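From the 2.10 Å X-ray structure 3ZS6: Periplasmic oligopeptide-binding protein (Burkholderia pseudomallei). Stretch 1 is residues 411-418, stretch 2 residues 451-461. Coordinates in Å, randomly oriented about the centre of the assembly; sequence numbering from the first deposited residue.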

# COMPACT_ATOMS: atom_id res chain seq x y z
N ASN A 411 -2.11 -0.10 -11.22
CA ASN A 411 -3.12 -1.07 -11.63
C ASN A 411 -2.55 -2.14 -12.53
O ASN A 411 -2.81 -2.17 -13.73
CB ASN A 411 -4.32 -0.38 -12.30
CG ASN A 411 -5.47 -1.34 -12.56
OD1 ASN A 411 -5.34 -2.55 -12.40
ND2 ASN A 411 -6.61 -0.79 -12.96
N ASP A 412 -1.74 -3.02 -11.94
CA ASP A 412 -1.25 -4.19 -12.63
C ASP A 412 -0.89 -5.26 -11.61
O ASP A 412 -0.47 -4.95 -10.49
CB ASP A 412 -0.04 -3.87 -13.50
CG ASP A 412 0.48 -5.09 -14.24
OD1 ASP A 412 -0.19 -5.50 -15.21
OD2 ASP A 412 1.53 -5.64 -13.84
N ALA A 413 -1.05 -6.52 -12.00
CA ALA A 413 -0.84 -7.63 -11.08
C ALA A 413 0.54 -7.62 -10.43
O ALA A 413 0.73 -8.19 -9.35
CB ALA A 413 -1.10 -8.97 -11.79
N MET A 414 1.51 -6.99 -11.09
CA MET A 414 2.89 -6.98 -10.58
C MET A 414 3.00 -6.40 -9.17
O MET A 414 3.87 -6.79 -8.41
CB MET A 414 3.82 -6.22 -11.54
CG MET A 414 4.29 -7.03 -12.76
SD MET A 414 5.04 -8.64 -12.36
CE MET A 414 6.59 -8.15 -11.63
N THR A 415 2.13 -5.45 -8.82
CA THR A 415 2.22 -4.84 -7.49
C THR A 415 1.99 -5.87 -6.38
O THR A 415 2.57 -5.77 -5.30
CB THR A 415 1.26 -3.64 -7.33
OG1 THR A 415 1.44 -3.06 -6.03
CG2 THR A 415 -0.20 -4.06 -7.49
N PHE A 416 1.16 -6.87 -6.66
CA PHE A 416 0.87 -7.90 -5.66
C PHE A 416 1.98 -8.95 -5.61
O PHE A 416 2.26 -9.54 -4.55
CB PHE A 416 -0.51 -8.51 -5.89
CG PHE A 416 -1.65 -7.58 -5.59
CD1 PHE A 416 -2.03 -7.34 -4.27
CD2 PHE A 416 -2.30 -6.90 -6.60
CE1 PHE A 416 -3.07 -6.47 -3.98
CE2 PHE A 416 -3.34 -6.02 -6.31
CZ PHE A 416 -3.72 -5.80 -5.00
N PHE A 417 2.64 -9.17 -6.74
CA PHE A 417 3.81 -10.04 -6.76
C PHE A 417 4.95 -9.52 -5.87
O PHE A 417 5.81 -10.30 -5.45
CB PHE A 417 4.29 -10.33 -8.19
CG PHE A 417 3.51 -11.42 -8.90
CD1 PHE A 417 3.63 -12.75 -8.52
CD2 PHE A 417 2.66 -11.11 -9.97
CE1 PHE A 417 2.91 -13.76 -9.18
CE2 PHE A 417 1.94 -12.10 -10.63
CZ PHE A 417 2.06 -13.43 -10.23
N ASP A 418 4.96 -8.23 -5.57
CA ASP A 418 5.95 -7.68 -4.63
C ASP A 418 5.85 -8.32 -3.25
O ASP A 418 6.78 -8.21 -2.44
CB ASP A 418 5.81 -6.15 -4.50
CG ASP A 418 6.44 -5.40 -5.67
OD1 ASP A 418 7.37 -5.95 -6.30
OD2 ASP A 418 6.02 -4.26 -5.95
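Stretch 2 451-461: ARAALLTQAHD

Stretch 2 is helical from Ala451 to Asp461, part of a longer helix that extends beyond the stretch at both ends. Its backbone repeats the i to i+4 pattern with little variation: Leu456 N donates to Arg452 O at 2.9 Å, Thr457 N to Ala453 O at 2.8 Å, and His460 N to Leu456 O at 2.8 Å. Stretch 1 is less regular. Asn411 and Asp412 are loop, Asp412 with an extended backbone, after which the chain turns into a short, weakly bonded helix at about Met414 to Phe417. The turn is tied by Thr415 N to Asp412 O at 3.1 Å and Phe416 N to Ala413 O at 3.0 Å, while the bond from Phe417 N to Ala413 O, at 3.4 Å, is weak.

The two backbones run in the same general direction where they meet. Ala413 lies across from Leu456, their CA atoms 7.6 Å apart, and one turn later Phe417 lies across from His460, with 7.9 Å between CA atoms. An advance of four residues on each side thus leaves the spacing nearly unchanged. The contact is modest, burying 308 Å² summed over both sides.

At its start the contact is polar. The side chain of Arg452 is extended through chi1, chi2 and chi3, all t, and turns at chi4 (-99°); its CA-to-CB bond points sideways, yet its length brings the guanidinium to Asp412. There the two groups form a bidentate salt bridge, Arg452 NH1 to Asp412 OD1 at 2.9 Å and Arg452 NH2 to Asp412 OD2 at 2.8 Å, with N-H...O angles of 167° and 177°. Such near-linear pairing suits a planar carboxylate meeting the edge of a planar guanidinium. Asp412 also caps the following turn: its OD2 accepts from Met414 N at 3.1 Å, so one carboxylate both satisfies a free backbone amide and holds the neighbouring helix. Its charge is well compensated despite its buried position. Met414 CG packs against the guanidinium edge, 3.4 Å from Arg452 NH2.

Beyond the ion pair the contact becomes largely apolar. Leu456 points toward stretch 1, and leucine suits the place because its two methyl groups offer apolar surface to different partners: Leu456 CD1 is 4.3 Å from Ala413 CB, and Leu456 CD2 is 4.0 Å from Phe417 CE2 and 4.5 Å from Met414 SD. The small side chain of Ala413, itself directed toward the helix, fills its place without demanding much room.

Phe417 contributes the largest covered area of any residue here, 85 Å². Its CA-to-CB bond points sideways, but the long, flat ring still reaches the helix with its tip. Phe417 CZ lies 3.4 Å from Leu456 O and 3.7 Å from His460 N, both near the ring plane at its edge, so the ring meets the helix backbone edge-on. Ala459 CB, 3.9 Å from Phe417 CZ, supplies a compact apolar neighbour, and His460 CB adds another contact at 4.0 Å from the same CZ.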

# COMPACT_ATOMS: atom_id res chain seq x y z
N ALA A 451 -0.94 -13.19 -23.54
CA ALA A 451 0.07 -14.18 -23.18
C ALA A 451 0.67 -13.87 -21.82
O ALA A 451 0.84 -14.75 -20.97
CB ALA A 451 1.15 -14.24 -24.24
N ARG A 452 1.02 -12.60 -21.61
CA ARG A 452 1.53 -12.16 -20.33
C ARG A 452 0.56 -12.54 -19.22
O ARG A 452 0.96 -13.17 -18.23
CB ARG A 452 1.75 -10.64 -20.34
CG ARG A 452 2.26 -10.08 -19.02
CD ARG A 452 2.55 -8.59 -19.12
NE ARG A 452 3.09 -8.05 -17.87
CZ ARG A 452 2.38 -7.41 -16.95
NH1 ARG A 452 1.08 -7.21 -17.13
NH2 ARG A 452 2.97 -6.96 -15.85
N ALA A 453 -0.71 -12.19 -19.39
CA ALA A 453 -1.73 -12.43 -18.37
C ALA A 453 -1.81 -13.90 -18.00
O ALA A 453 -1.88 -14.25 -16.82
CB ALA A 453 -3.08 -11.93 -18.84
N ALA A 454 -1.80 -14.76 -19.01
CA ALA A 454 -1.90 -16.19 -18.81
C ALA A 454 -0.79 -16.67 -17.89
O ALA A 454 -1.03 -17.41 -16.93
CB ALA A 454 -1.83 -16.92 -20.14
N LEU A 455 0.43 -16.24 -18.18
CA LEU A 455 1.59 -16.63 -17.38
C LEU A 455 1.54 -16.06 -15.96
O LEU A 455 1.91 -16.73 -15.00
CB LEU A 455 2.89 -16.23 -18.08
CG LEU A 455 3.22 -17.01 -19.36
CD1 LEU A 455 4.60 -16.65 -19.89
CD2 LEU A 455 3.11 -18.50 -19.11
N LEU A 456 1.06 -14.82 -15.81
CA LEU A 456 0.96 -14.23 -14.48
C LEU A 456 -0.10 -14.94 -13.65
O LEU A 456 0.05 -15.11 -12.43
CB LEU A 456 0.68 -12.73 -14.55
CG LEU A 456 1.79 -11.85 -15.12
CD1 LEU A 456 1.41 -10.37 -15.00
CD2 LEU A 456 3.13 -12.12 -14.43
N THR A 457 -1.18 -15.36 -14.31
CA THR A 457 -2.25 -16.09 -13.64
C THR A 457 -1.71 -17.43 -13.17
O THR A 457 -1.95 -17.85 -12.03
CB THR A 457 -3.45 -16.31 -14.59
OG1 THR A 457 -3.98 -15.05 -15.00
CG2 THR A 457 -4.54 -17.11 -13.89
N GLN A 458 -0.97 -18.11 -14.05
CA GLN A 458 -0.37 -19.39 -13.70
C GLN A 458 0.57 -19.24 -12.51
O GLN A 458 0.51 -20.03 -11.57
CB GLN A 458 0.38 -19.98 -14.90
CG GLN A 458 1.05 -21.31 -14.58
CD GLN A 458 1.85 -21.86 -15.75
OE1 GLN A 458 1.92 -21.24 -16.82
NE2 GLN A 458 2.47 -23.01 -15.54
N ALA A 459 1.42 -18.22 -12.54
CA ALA A 459 2.34 -17.94 -11.43
C ALA A 459 1.61 -17.60 -10.12
O ALA A 459 2.02 -18.06 -9.05
CB ALA A 459 3.30 -16.82 -11.80
N HIS A 460 0.56 -16.79 -10.19
CA HIS A 460 -0.20 -16.45 -8.99
C HIS A 460 -0.83 -17.70 -8.38
O HIS A 460 -0.64 -17.96 -7.18
CB HIS A 460 -1.28 -15.38 -9.27
CG HIS A 460 -2.09 -15.01 -8.06
ND1 HIS A 460 -3.47 -15.10 -8.03
CD2 HIS A 460 -1.72 -14.58 -6.83
CE1 HIS A 460 -3.91 -14.73 -6.84
NE2 HIS A 460 -2.87 -14.41 -6.10
N ASP A 461 -1.56 -18.47 -9.19
CA ASP A 461 -2.15 -19.73 -8.74
C ASP A 461 -1.11 -20.64 -8.10
O ASP A 461 -1.35 -21.25 -7.05
CB ASP A 461 -2.79 -20.49 -9.91
CG ASP A 461 -4.01 -19.79 -10.48
OD1 ASP A 461 -4.53 -18.84 -9.86
OD2 ASP A 461 -4.47 -20.22 -11.57